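Local structure of 3-chlorocatechol 1,2-dioxygenase (Rhodococcus opacus, 2BOY) at residues H193-K198 against S203-L208; T35-S40 against P48-V53; Y78-A83 against Y133-P138. The protein probably cleaves catechol and chlorinated catechol rings with dioxygen at a non-haem ferric iron, opening the ring between the two hydroxyl-bearing carbons. All blocks are in the same frame, centred on the assembly; numbering follows the deposited sequence.

Contact 1 (H193-K198 against S203-L208); sequences HWIIAK and SLTTQL. With FE (Fe (III) ion), chain I; BHO (benzhydroxamic acid), chain J.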
loop_
_atom_site.group_PDB
_atom_site.type_symbol
_atom_site.label_atom_id
_atom_site.label_comp_id
_atom_site.label_asym_id
_atom_site.label_seq_id
_atom_site.Cartn_x
_atom_site.Cartn_y
_atom_site.Cartn_z
ATOM N N HIS A 193 -0.993 -21.391 16.925
ATOM C CA HIS A 193 -1.024 -19.950 17.376
ATOM C C HIS A 193 -1.455 -19.893 18.836
ATOM O O HIS A 193 -2.358 -20.628 19.215
ATOM C CB HIS A 193 -2.100 -19.187 16.621
ATOM C CG HIS A 193 -1.749 -18.846 15.198
ATOM N ND1 HIS A 193 -1.003 -17.734 14.883
ATOM C CD2 HIS A 193 -2.082 -19.429 14.011
ATOM C CE1 HIS A 193 -0.852 -17.664 13.569
ATOM N NE2 HIS A 193 -1.486 -18.690 13.019
ATOM N N TRP A 194 -0.925 -18.951 19.646
ATOM C CA TRP A 194 -1.314 -18.873 21.046
ATOM C C TRP A 194 -1.366 -17.407 21.466
ATOM O O TRP A 194 -0.493 -16.632 21.078
ATOM C CB TRP A 194 -0.258 -19.520 21.937
ATOM C CG TRP A 194 0.042 -20.953 21.622
ATOM C CD1 TRP A 194 0.899 -21.421 20.666
ATOM C CD2 TRP A 194 -0.503 -22.103 22.275
ATOM N NE1 TRP A 194 0.887 -22.797 20.673
ATOM C CE2 TRP A 194 0.053 -23.238 21.661
ATOM C CE3 TRP A 194 -1.430 -22.293 23.320
ATOM C CZ2 TRP A 194 -0.256 -24.533 22.066
ATOM C CZ3 TRP A 194 -1.745 -23.596 23.717
ATOM C CH2 TRP A 194 -1.161 -24.687 23.090
ATOM N N ILE A 195 -2.419 -17.050 22.190
ATOM C CA ILE A 195 -2.444 -15.783 22.963
ATOM C C ILE A 195 -2.635 -16.210 24.397
ATOM O O ILE A 195 -3.596 -16.926 24.711
ATOM C CB ILE A 195 -3.553 -14.828 22.472
ATOM C CG1 ILE A 195 -3.185 -14.268 21.081
ATOM C CG2 ILE A 195 -3.756 -13.617 23.485
ATOM C CD1 ILE A 195 -4.363 -13.563 20.364
ATOM N N ILE A 196 -1.725 -15.782 25.271
ATOM C CA ILE A 196 -1.624 -16.306 26.617
ATOM C C ILE A 196 -1.660 -15.120 27.574
ATOM O O ILE A 196 -0.906 -14.152 27.384
ATOM C CB ILE A 196 -0.289 -17.063 26.754
ATOM C CG1 ILE A 196 -0.234 -18.184 25.673
ATOM C CG2 ILE A 196 -0.121 -17.678 28.187
ATOM C CD1 ILE A 196 1.184 -18.717 25.460
ATOM N N ALA A 197 -2.522 -15.200 28.574
ATOM C CA ALA A 197 -2.778 -14.029 29.410
ATOM C C ALA A 197 -3.059 -14.414 30.873
ATOM O O ALA A 197 -3.661 -15.451 31.154
ATOM C CB ALA A 197 -3.985 -13.276 28.845
ATOM N N LYS A 198 -2.663 -13.541 31.801
ATOM C CA LYS A 198 -3.054 -13.703 33.188
ATOM C C LYS A 198 -2.937 -12.307 33.821
ATOM O O LYS A 198 -1.961 -11.609 33.578
ATOM C CB LYS A 198 -2.128 -14.673 33.931
ATOM C CG LYS A 198 -2.597 -14.976 35.437
ATOM C CD LYS A 198 -1.602 -15.925 36.144
ATOM C CE LYS A 198 -1.766 -15.991 37.687
ATOM N NZ LYS A 198 -3.126 -16.357 38.094
ATOM N N SER A 203 0.970 -10.081 28.411
ATOM C CA SER A 203 0.414 -11.172 27.598
ATOM C C SER A 203 1.469 -11.629 26.629
ATOM O O SER A 203 2.343 -10.848 26.303
ATOM C CB SER A 203 -0.765 -10.623 26.827
ATOM O OG SER A 203 -1.803 -10.421 27.759
ATOM N N LEU A 204 1.369 -12.870 26.138
ATOM C CA LEU A 204 2.334 -13.337 25.192
ATOM C C LEU A 204 1.547 -13.812 23.970
ATOM O O LEU A 204 0.641 -14.606 24.112
ATOM C CB LEU A 204 3.134 -14.514 25.785
ATOM C CG LEU A 204 3.974 -15.369 24.825
ATOM C CD1 LEU A 204 5.001 -14.515 24.092
ATOM C CD2 LEU A 204 4.643 -16.541 25.579
ATOM N N THR A 205 1.878 -13.289 22.807
ATOM C CA THR A 205 1.436 -13.861 21.522
ATOM C C THR A 205 2.556 -14.590 20.852
ATOM O O THR A 205 3.627 -14.026 20.618
ATOM C CB THR A 205 0.933 -12.732 20.631
ATOM O OG1 THR A 205 -0.248 -12.175 21.234
ATOM C CG2 THR A 205 0.428 -13.308 19.222
ATOM N N THR A 206 2.310 -15.841 20.438
ATOM C CA THR A 206 3.403 -16.585 19.856
ATOM C C THR A 206 2.867 -17.712 18.951
ATOM O O THR A 206 1.655 -17.871 18.799
ATOM C CB THR A 206 4.353 -17.102 20.999
ATOM O OG1 THR A 206 5.591 -17.583 20.452
ATOM C CG2 THR A 206 3.762 -18.279 21.816
ATOM N N GLN A 207 3.788 -18.448 18.354
ATOM C CA GLN A 207 3.443 -19.560 17.446
ATOM C C GLN A 207 4.431 -20.653 17.725
ATOM O O GLN A 207 5.594 -20.364 18.013
ATOM C CB GLN A 207 3.682 -19.141 16.007
ATOM C CG GLN A 207 2.690 -18.099 15.517
ATOM C CD GLN A 207 2.683 -17.944 14.023
ATOM O OE1 GLN A 207 2.879 -18.915 13.278
ATOM N NE2 GLN A 207 2.431 -16.728 13.575
ATOM N N LEU A 208 4.020 -21.909 17.564
ATOM C CA LEU A 208 5.004 -22.995 17.711
ATOM C C LEU A 208 4.979 -23.819 16.428
ATOM O O LEU A 208 3.918 -24.065 15.907
ATOM C CB LEU A 208 4.655 -23.873 18.929
ATOM C CG LEU A 208 4.714 -23.085 20.258
ATOM C CD1 LEU A 208 4.147 -23.881 21.430
ATOM C CD2 LEU A 208 6.152 -22.616 20.554
HETATM FE FE FE I . -1.522 -19.364 10.947
HETATM C C1 BHO J . -0.614 -16.149 8.965
HETATM C C2 BHO J . 0.410 -15.094 9.097
HETATM C C3 BHO J . 0.578 -14.190 8.046
HETATM C C4 BHO J . -0.211 -14.325 6.892
HETATM C C5 BHO J . -1.161 -15.326 6.779
HETATM C C6 BHO J . -1.363 -16.251 7.804
HETATM C C BHO J . -0.793 -17.114 10.095
HETATM O O1 BHO J . 0.158 -17.321 10.775
HETATM N N BHO J . -1.887 -17.792 10.377
HETATM O O2 BHO J . -3.023 -17.295 10.450
HETATM O O HOH W 1 0.147 -16.100 16.896
HETATM O O HOH W 2 -1.764 -10.983 30.477
#

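Contact 2 (T35-S40 against P48-V53); sequences TGWLIS and PLFLDV. With LPP (2-(hexadecanoyloxy)-1-[(phosphonooxy)methyl]ethyl hexadecanoate), chain K; BHO (benzhydroxamic acid), chain J.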
loop_
_atom_site.group_PDB
_atom_site.type_symbol
_atom_site.label_atom_id
_atom_site.label_comp_id
_atom_site.label_asym_id
_atom_site.label_seq_id
_atom_site.Cartn_x
_atom_site.Cartn_y
_atom_site.Cartn_z
ATOM N N THR A 35 -1.031 0.091 -9.499
ATOM C CA THR A 35 -2.222 0.823 -9.078
ATOM C C THR A 35 -3.459 -0.067 -9.011
ATOM O O THR A 35 -4.200 -0.061 -8.016
ATOM C CB THR A 35 -2.462 2.064 -10.011
ATOM O OG1 THR A 35 -1.312 2.929 -9.979
ATOM C CG2 THR A 35 -3.634 2.931 -9.468
ATOM N N GLY A 36 -3.708 -0.832 -10.088
ATOM C CA GLY A 36 -4.820 -1.763 -10.088
ATOM C C GLY A 36 -4.694 -2.807 -9.018
ATOM O O GLY A 36 -5.688 -3.193 -8.417
ATOM N N TRP A 37 -3.466 -3.257 -8.762
ATOM C CA TRP A 37 -3.234 -4.278 -7.730
ATOM C C TRP A 37 -3.548 -3.726 -6.357
ATOM O O TRP A 37 -4.280 -4.343 -5.579
ATOM C CB TRP A 37 -1.783 -4.813 -7.796
ATOM C CG TRP A 37 -1.547 -5.900 -6.763
ATOM C CD1 TRP A 37 -1.847 -7.240 -6.880
ATOM C CD2 TRP A 37 -1.023 -5.717 -5.467
ATOM N NE1 TRP A 37 -1.533 -7.895 -5.711
ATOM C CE2 TRP A 37 -1.037 -6.982 -4.818
ATOM C CE3 TRP A 37 -0.557 -4.595 -4.751
ATOM C CZ2 TRP A 37 -0.558 -7.167 -3.514
ATOM C CZ3 TRP A 37 -0.087 -4.776 -3.454
ATOM C CH2 TRP A 37 -0.108 -6.061 -2.838
ATOM N N LEU A 38 -3.038 -2.540 -6.060
ATOM C CA LEU A 38 -3.336 -1.940 -4.754
ATOM C C LEU A 38 -4.821 -1.769 -4.503
ATOM O O LEU A 38 -5.328 -2.089 -3.418
ATOM C CB LEU A 38 -2.584 -0.611 -4.629
ATOM C CG LEU A 38 -1.074 -0.831 -4.476
ATOM C CD1 LEU A 38 -0.360 0.465 -4.849
ATOM C CD2 LEU A 38 -0.749 -1.200 -3.016
ATOM N N ILE A 39 -5.549 -1.322 -5.525
ATOM C CA ILE A 39 -7.005 -1.162 -5.434
ATOM C C ILE A 39 -7.657 -2.514 -5.086
ATOM O O ILE A 39 -8.524 -2.568 -4.216
ATOM C CB ILE A 39 -7.558 -0.553 -6.728
ATOM C CG1 ILE A 39 -7.236 0.951 -6.798
ATOM C CG2 ILE A 39 -9.073 -0.750 -6.850
ATOM C CD1 ILE A 39 -7.322 1.534 -8.255
ATOM N N SER A 40 -7.212 -3.581 -5.746
ATOM C CA SER A 40 -7.763 -4.938 -5.532
ATOM C C SER A 40 -7.553 -5.470 -4.092
ATOM O O SER A 40 -8.427 -6.137 -3.517
ATOM C CB SER A 40 -7.203 -5.904 -6.579
ATOM O OG SER A 40 -5.872 -6.289 -6.270
ATOM N N PRO A 48 -5.086 -6.606 5.966
ATOM C CA PRO A 48 -4.462 -7.329 7.088
ATOM C C PRO A 48 -3.614 -8.532 6.620
ATOM O O PRO A 48 -2.496 -8.679 7.124
ATOM C CB PRO A 48 -5.643 -7.744 7.960
ATOM C CG PRO A 48 -6.786 -6.770 7.602
ATOM C CD PRO A 48 -6.552 -6.451 6.135
ATOM N N LEU A 49 -4.095 -9.322 5.649
ATOM C CA LEU A 49 -3.314 -10.433 5.149
ATOM C C LEU A 49 -2.005 -9.954 4.520
ATOM O O LEU A 49 -0.925 -10.431 4.864
ATOM C CB LEU A 49 -4.138 -11.260 4.147
ATOM C CG LEU A 49 -3.402 -12.378 3.389
ATOM C CD1 LEU A 49 -2.833 -13.470 4.313
ATOM C CD2 LEU A 49 -4.414 -12.994 2.392
ATOM N N PHE A 50 -2.099 -9.005 3.585
ATOM C CA PHE A 50 -0.910 -8.529 2.888
ATOM C C PHE A 50 0.115 -7.989 3.872
ATOM O O PHE A 50 1.307 -8.346 3.820
ATOM C CB PHE A 50 -1.303 -7.416 1.906
ATOM C CG PHE A 50 -0.127 -6.752 1.259
ATOM C CD1 PHE A 50 0.136 -5.401 1.491
ATOM C CD2 PHE A 50 0.751 -7.466 0.470
ATOM C CE1 PHE A 50 1.225 -4.779 0.882
ATOM C CE2 PHE A 50 1.865 -6.849 -0.110
ATOM C CZ PHE A 50 2.086 -5.505 0.110
ATOM N N LEU A 51 -0.349 -7.101 4.759
ATOM C CA LEU A 51 0.576 -6.476 5.694
ATOM C C LEU A 51 1.160 -7.511 6.650
ATOM O O LEU A 51 2.370 -7.478 6.935
ATOM C CB LEU A 51 -0.142 -5.380 6.492
ATOM C CG LEU A 51 -0.640 -4.245 5.561
ATOM C CD1 LEU A 51 -1.535 -3.283 6.367
ATOM C CD2 LEU A 51 0.515 -3.523 4.880
ATOM N N ASP A 52 0.302 -8.417 7.138
ATOM C CA ASP A 52 0.748 -9.442 8.080
ATOM C C ASP A 52 1.730 -10.421 7.446
ATOM O O ASP A 52 2.647 -10.885 8.146
ATOM C CB ASP A 52 -0.418 -10.213 8.693
ATOM C CG ASP A 52 -1.131 -9.416 9.768
ATOM O OD1 ASP A 52 -0.724 -8.264 10.082
ATOM O OD2 ASP A 52 -2.143 -9.865 10.329
ATOM N N VAL A 53 1.587 -10.704 6.148
ATOM C CA VAL A 53 2.575 -11.553 5.453
ATOM C C VAL A 53 3.964 -10.876 5.402
ATOM O O VAL A 53 4.990 -11.462 5.797
ATOM C CB VAL A 53 2.105 -11.949 4.040
ATOM C CG1 VAL A 53 3.259 -12.537 3.187
ATOM C CG2 VAL A 53 1.009 -12.981 4.159
HETATM C C6 LPP K . 1.580 -8.103 -14.406
HETATM C C7 LPP K . 1.742 -7.818 -12.908
HETATM C C8 LPP K . 2.424 -6.453 -12.754
HETATM O O9 LPP K . 0.442 -7.825 -12.252
HETATM O O27 LPP K . 3.720 -6.547 -12.150
HETATM C C11 LPP K . 0.412 -8.250 -10.825
HETATM O O10 LPP K . -0.516 -8.964 -10.452
HETATM C C12 LPP K . 1.484 -7.828 -9.816
HETATM C C13 LPP K . 1.139 -6.485 -9.176
HETATM C C14 LPP K . 2.362 -5.793 -8.582
HETATM C C15 LPP K . 1.981 -4.904 -7.401
HETATM C C16 LPP K . 3.203 -4.467 -6.605
HETATM C C17 LPP K . 2.899 -3.304 -5.678
HETATM C C18 LPP K . 3.625 -3.467 -4.356
HETATM C C19 LPP K . 4.283 -2.154 -3.926
HETATM C C20 LPP K . 5.450 -2.388 -2.952
HETATM C C21 LPP K . 4.973 -2.662 -1.533
HETATM C C29 LPP K . 4.584 -5.464 -12.614
HETATM O O28 LPP K . 4.280 -4.875 -13.641
HETATM C C30 LPP K . 5.855 -5.099 -11.864
HETATM C C31 LPP K . 5.519 -4.451 -10.524
HETATM C C32 LPP K . 6.451 -3.287 -10.184
HETATM C C33 LPP K . 6.003 -2.604 -8.903
HETATM C C34 LPP K . 6.350 -1.117 -8.896
HETATM C C35 LPP K . 5.603 -0.402 -7.788
HETATM C C36 LPP K . 5.551 1.105 -8.015
HETATM C C37 LPP K . 4.368 1.722 -7.268
HETATM C C38 LPP K . 4.760 2.068 -5.841
HETATM C C39 LPP K . 3.611 1.845 -4.864
HETATM C C40 LPP K . 4.068 2.173 -3.446
HETATM C C41 LPP K . 3.253 1.419 -2.407
HETATM C C42 LPP K . 2.845 2.321 -1.248
HETATM C C43 LPP K . 1.613 1.749 -0.543
HETATM C C1 BHO J . -0.614 -16.149 8.965
HETATM C C2 BHO J . 0.410 -15.094 9.097
HETATM C C3 BHO J . 0.578 -14.190 8.046
HETATM C C4 BHO J . -0.211 -14.325 6.892
HETATM C C5 BHO J . -1.161 -15.326 6.779
HETATM C C6 BHO J . -1.363 -16.251 7.804
HETATM C C BHO J . -0.793 -17.114 10.095
HETATM O O1 BHO J . 0.158 -17.321 10.775
HETATM N N BHO J . -1.887 -17.792 10.377
HETATM O O2 BHO J . -3.023 -17.295 10.450
#

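Contact 3 (Y78-A83 against Y133-P138); sequences YFIPGA and YSFINP. With FE (Fe (III) ion), chain I; BHO (benzhydroxamic acid), chain J.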
loop_
_atom_site.group_PDB
_atom_site.type_symbol
_atom_site.label_atom_id
_atom_site.label_comp_id
_atom_site.label_asym_id
_atom_site.label_seq_id
_atom_site.Cartn_x
_atom_site.Cartn_y
_atom_site.Cartn_z
ATOM N N TYR A 78 -5.682 -14.253 11.213
ATOM C CA TYR A 78 -6.748 -15.224 11.329
ATOM C C TYR A 78 -7.213 -15.552 12.735
ATOM O O TYR A 78 -7.937 -16.545 12.914
ATOM C CB TYR A 78 -6.352 -16.543 10.615
ATOM C CG TYR A 78 -6.145 -16.369 9.123
ATOM C CD1 TYR A 78 -6.732 -15.308 8.416
ATOM C CD2 TYR A 78 -5.383 -17.286 8.426
ATOM C CE1 TYR A 78 -6.529 -15.190 7.005
ATOM C CE2 TYR A 78 -5.173 -17.170 7.048
ATOM C CZ TYR A 78 -5.749 -16.141 6.356
ATOM O OH TYR A 78 -5.496 -16.097 4.985
ATOM N N PHE A 79 -6.847 -14.737 13.727
ATOM C CA PHE A 79 -7.409 -14.948 15.061
ATOM C C PHE A 79 -8.885 -14.603 15.022
ATOM O O PHE A 79 -9.258 -13.632 14.350
ATOM C CB PHE A 79 -6.757 -14.006 16.099
ATOM C CG PHE A 79 -7.389 -14.071 17.458
ATOM C CD1 PHE A 79 -7.335 -15.252 18.214
ATOM C CD2 PHE A 79 -8.028 -12.941 18.005
ATOM C CE1 PHE A 79 -7.923 -15.302 19.476
ATOM C CE2 PHE A 79 -8.625 -12.986 19.297
ATOM C CZ PHE A 79 -8.584 -14.159 20.023
ATOM N N ILE A 80 -9.705 -15.374 15.752
ATOM C CA ILE A 80 -11.112 -15.074 15.949
ATOM C C ILE A 80 -11.473 -15.190 17.440
ATOM O O ILE A 80 -11.293 -16.271 18.067
ATOM C CB ILE A 80 -12.011 -16.043 15.088
ATOM C CG1 ILE A 80 -11.643 -15.979 13.573
ATOM C CG2 ILE A 80 -13.494 -15.743 15.361
ATOM C CD1 ILE A 80 -12.248 -14.764 12.751
ATOM N N PRO A 81 -11.962 -14.102 18.037
ATOM C CA PRO A 81 -12.301 -14.105 19.460
ATOM C C PRO A 81 -13.498 -14.975 19.722
ATOM O O PRO A 81 -14.254 -15.295 18.786
ATOM C CB PRO A 81 -12.674 -12.625 19.737
ATOM C CG PRO A 81 -13.215 -12.157 18.398
ATOM C CD PRO A 81 -12.205 -12.773 17.429
ATOM N N GLY A 82 -13.656 -15.365 20.982
ATOM C CA GLY A 82 -14.818 -16.108 21.375
ATOM C C GLY A 82 -14.741 -17.628 21.311
ATOM O O GLY A 82 -15.774 -18.274 21.485
ATOM N N ALA A 83 -13.566 -18.197 21.074
ATOM C CA ALA A 83 -13.456 -19.681 21.022
ATOM C C ALA A 83 -13.983 -20.330 22.297
ATOM O O ALA A 83 -13.870 -19.738 23.392
ATOM C CB ALA A 83 -11.970 -20.117 20.755
ATOM N N TYR A 133 -8.407 -22.794 7.885
ATOM C CA TYR A 133 -8.886 -22.281 9.155
ATOM C C TYR A 133 -10.394 -22.116 9.198
ATOM O O TYR A 133 -10.986 -21.693 8.214
ATOM C CB TYR A 133 -8.295 -20.898 9.376
ATOM C CG TYR A 133 -6.837 -20.886 9.833
ATOM C CD1 TYR A 133 -5.801 -20.798 8.902
ATOM C CD2 TYR A 133 -6.511 -20.955 11.194
ATOM C CE1 TYR A 133 -4.456 -20.750 9.325
ATOM C CE2 TYR A 133 -5.136 -20.891 11.624
ATOM C CZ TYR A 133 -4.151 -20.780 10.679
ATOM O OH TYR A 133 -2.848 -20.751 11.074
ATOM N N SER A 134 -11.007 -22.393 10.342
ATOM C CA SER A 134 -12.404 -22.055 10.539
ATOM C C SER A 134 -12.619 -20.521 10.445
ATOM O O SER A 134 -11.660 -19.715 10.646
ATOM C CB SER A 134 -12.987 -22.668 11.845
ATOM O OG SER A 134 -12.404 -22.099 13.016
ATOM N N PHE A 135 -13.840 -20.153 10.056
ATOM C CA PHE A 135 -14.266 -18.771 9.681
ATOM C C PHE A 135 -13.653 -18.258 8.404
ATOM O O PHE A 135 -14.369 -17.819 7.479
ATOM C CB PHE A 135 -14.071 -17.717 10.819
ATOM C CG PHE A 135 -14.778 -18.060 12.093
ATOM C CD1 PHE A 135 -16.109 -17.720 12.271
ATOM C CD2 PHE A 135 -14.112 -18.733 13.136
ATOM C CE1 PHE A 135 -16.803 -18.051 13.448
ATOM C CE2 PHE A 135 -14.773 -19.046 14.310
ATOM C CZ PHE A 135 -16.145 -18.720 14.474
ATOM N N ILE A 136 -12.323 -18.297 8.347
ATOM C CA ILE A 136 -11.585 -17.934 7.178
ATOM C C ILE A 136 -12.099 -18.701 5.945
ATOM O O ILE A 136 -12.425 -18.101 4.901
ATOM C CB ILE A 136 -10.095 -18.167 7.382
ATOM C CG1 ILE A 136 -9.610 -17.571 8.732
ATOM C CG2 ILE A 136 -9.321 -17.565 6.187
ATOM C CD1 ILE A 136 -10.147 -16.167 9.017
ATOM N N ASN A 137 -12.173 -20.016 6.095
ATOM C CA ASN A 137 -12.910 -20.895 5.176
ATOM C C ASN A 137 -14.273 -21.162 5.814
ATOM O O ASN A 137 -14.387 -21.985 6.739
ATOM C CB ASN A 137 -12.166 -22.215 5.030
ATOM C CG ASN A 137 -12.868 -23.190 4.059
ATOM O OD1 ASN A 137 -12.229 -24.058 3.456
ATOM N ND2 ASN A 137 -14.165 -23.031 3.908
ATOM N N PRO A 138 -15.322 -20.504 5.329
ATOM C CA PRO A 138 -16.620 -20.532 6.026
ATOM C C PRO A 138 -17.361 -21.870 5.879
ATOM O O PRO A 138 -18.396 -22.069 6.505
ATOM C CB PRO A 138 -17.402 -19.411 5.352
ATOM C CG PRO A 138 -16.909 -19.431 3.974
ATOM C CD PRO A 138 -15.392 -19.724 4.085
HETATM FE FE FE I . -1.522 -19.364 10.947
HETATM C C1 BHO J . -0.614 -16.149 8.965
HETATM C C2 BHO J . 0.410 -15.094 9.097
HETATM C C3 BHO J . 0.578 -14.190 8.046
HETATM C C4 BHO J . -0.211 -14.325 6.892
HETATM C C5 BHO J . -1.161 -15.326 6.779
HETATM C C6 BHO J . -1.363 -16.251 7.804
HETATM C C BHO J . -0.793 -17.114 10.095
HETATM O O1 BHO J . 0.158 -17.321 10.775
HETATM N N BHO J . -1.887 -17.792 10.377
HETATM O O2 BHO J . -3.023 -17.295 10.450
#

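Contact 1 (H193-K198 against S203-L208)
An antiparallel beta hairpin at the ferric iron site pairs His193 with Gln207 and Trp194 with Thr206. Four backbone hydrogen bonds join its strands. Trp194 N gives to Thr206 O at 2.9 Å, and Thr206 N gives back to Trp194 O. Ile196 and Leu204 repeat this two-way pairing. Between these pairs, Ile195 and Thr205 face each other as a non-hydrogen-bonded pair. There Thr205 CA comes to 3.4 Å from Trp194 O in a CA-H...O contact.

On the side of the sheet that carries His193, the imidazole and the Gln207 amide run side by side, with planes 45° apart. His193 CE1 lies 3.4 Å from Gln207 NE2. The His193 ring stands beside its own backbone N (chi1 -75°), and from there NE2 binds the iron at 2.2 Å. His191 and Tyr133 bind the same iron. The other ring nitrogen, ND1, donates to a water 2.8 Å away. That water donates in turn to Thr206 O. Iron on one nitrogen and water on the other fix the rotation of the ring. Trp125 stacks on the imidazole. The Gln207 amide is held at both ends: OE1 bonds to Arg188, and NE2 to Ile74 O.

The face of Trp194, Ile196, Leu204 and Thr206 is mainly apolar. Leu208 crosses Trp194 at about a right angle and brings CD1 to 3.5 Å from Trp194 NE1. Ile196 and Leu204 lie alongside each other, with Ile196 CD1 4.1 Å from Leu204 CD2. Phe249 of strand 241-250 packs on this face, and Thr206 OG1 bonds to Gln71 O. The His193 end of one face serves the metal, while the Trp194 face packs into the core, as in the beta fold of intradiol dioxygenases.

Contact 2 (T35-S40 against P48-V53)
Trp37 and Phe50 meet in a T-shaped (edge-to-face) pair, which joins helix 28-43 to helix 47-54. Trp37 supplies the edge and Phe50 the face. The leading atom is Trp37 CH2, at the far corner of the indole, 3.5 Å from Phe50 CE2. It stands over the ring of Phe50, shifted toward its rim. The planes are 75° apart, and the centroid of the six-membered ring of Trp37 lies 5.1 Å from that of Phe50.

Both side chains leave their helices in the same way. In Trp37, CG is turned away from the backbone N (chi1 -178°), and this extends the indole across the gap between the helices. The second torsion (chi2 83°) then turns the ring so that its benzo corner leads. Phe50 has a similar first torsion and presents a flat face to the incoming edge. The backbones stay well apart, and no hydrogen bond links the two segments. Trp37 NE1 is satisfied by Pro174 O.

One face of the indole carries a palmitoyl chain of the bound phospholipid. Lipid C15 lies 3.7 Å from Trp37 CE3, and lipid C13 is 3.6 Å from Trp37 CB. C21, the last modelled carbon of that chain, comes near the edge of the Phe50 ring. An alanine in place of Trp37 removes the indole, which would probably open a gap between lipid and Phe50 and leave Pro174 O without this donor.

On another side of helix 47-54, Leu49 CD1 and Val53 CG2 touch the phenyl ring of benzhydroxamic acid, Val53 CG2 at 3.3 Å from its C4. Asp52 bonds to Tyr31 of the second subunit. The Trp37-Phe50 join is held by ring and chain contacts alone, consistent with an apolar wall of the phospholipid-binding tunnel known in this family.

Contact 3 (Y78-A83 against Y133-P138)
Ile136 and Tyr133 both approach Tyr78 from the same side of its ring, and Ile80 sits on Phe135. Two loops meet here, and side chains do all the joining. Ile136 is the first bump. It fills the corner between the Tyr78 face and CB of Tyr133. Its CG2 rests over that face, 3.9 Å from the centroid and 18° off the normal, in a CH-pi contact. Its CD1 reaches Tyr78 CD1 at 3.6 Å. Tyr133 comes in obliquely at the CD2 end, with planes 59° apart, and Tyr78 CD2 lies 3.6 Å from Tyr133 CD1. On the opposite side of the Tyr78 ring, O2 of benzhydroxamic acid lies 3.1 Å from CD2.

The second bump is Ile80. Its CG2, anti to the backbone N, is placed over the face of Phe135 in another CH-pi contact, 3.9 Å from the ring centroid. Tyr143 meets Phe135 edge-to-face.

The polar ends work outside this packing. Tyr133 OH binds the iron at 1.9 Å, and Tyr78 OH bonds to Tyr167 OH. No hydrogen bond crosses between the two loops. The join is apolar, and probably helps to hold the crossed rings of Tyr78 and the iron ligand Tyr133 in place beside the ligand.

Overall arrangement
From the N terminus, contact 2 comes first and closes a short loop between two helices of the N-terminal family region. Contact 3 follows. It closes a long loop that holds strands 102-110 and 121-125 and ends ahead of strand 146-150. Contact 1 is last, a tight hairpin of strands 187-197 and 204-210. The three are in series; none nests or crosses. In space they converge on benzhydroxamic acid, which all three touch. Contacts 1 and 3 share the iron, where His193 NE2 and Tyr133 OH lie 3.1 Å apart. Leu49 of contact 2 packs on Tyr78 of contact 3, so the helical part adjoins the catalytic beta domain.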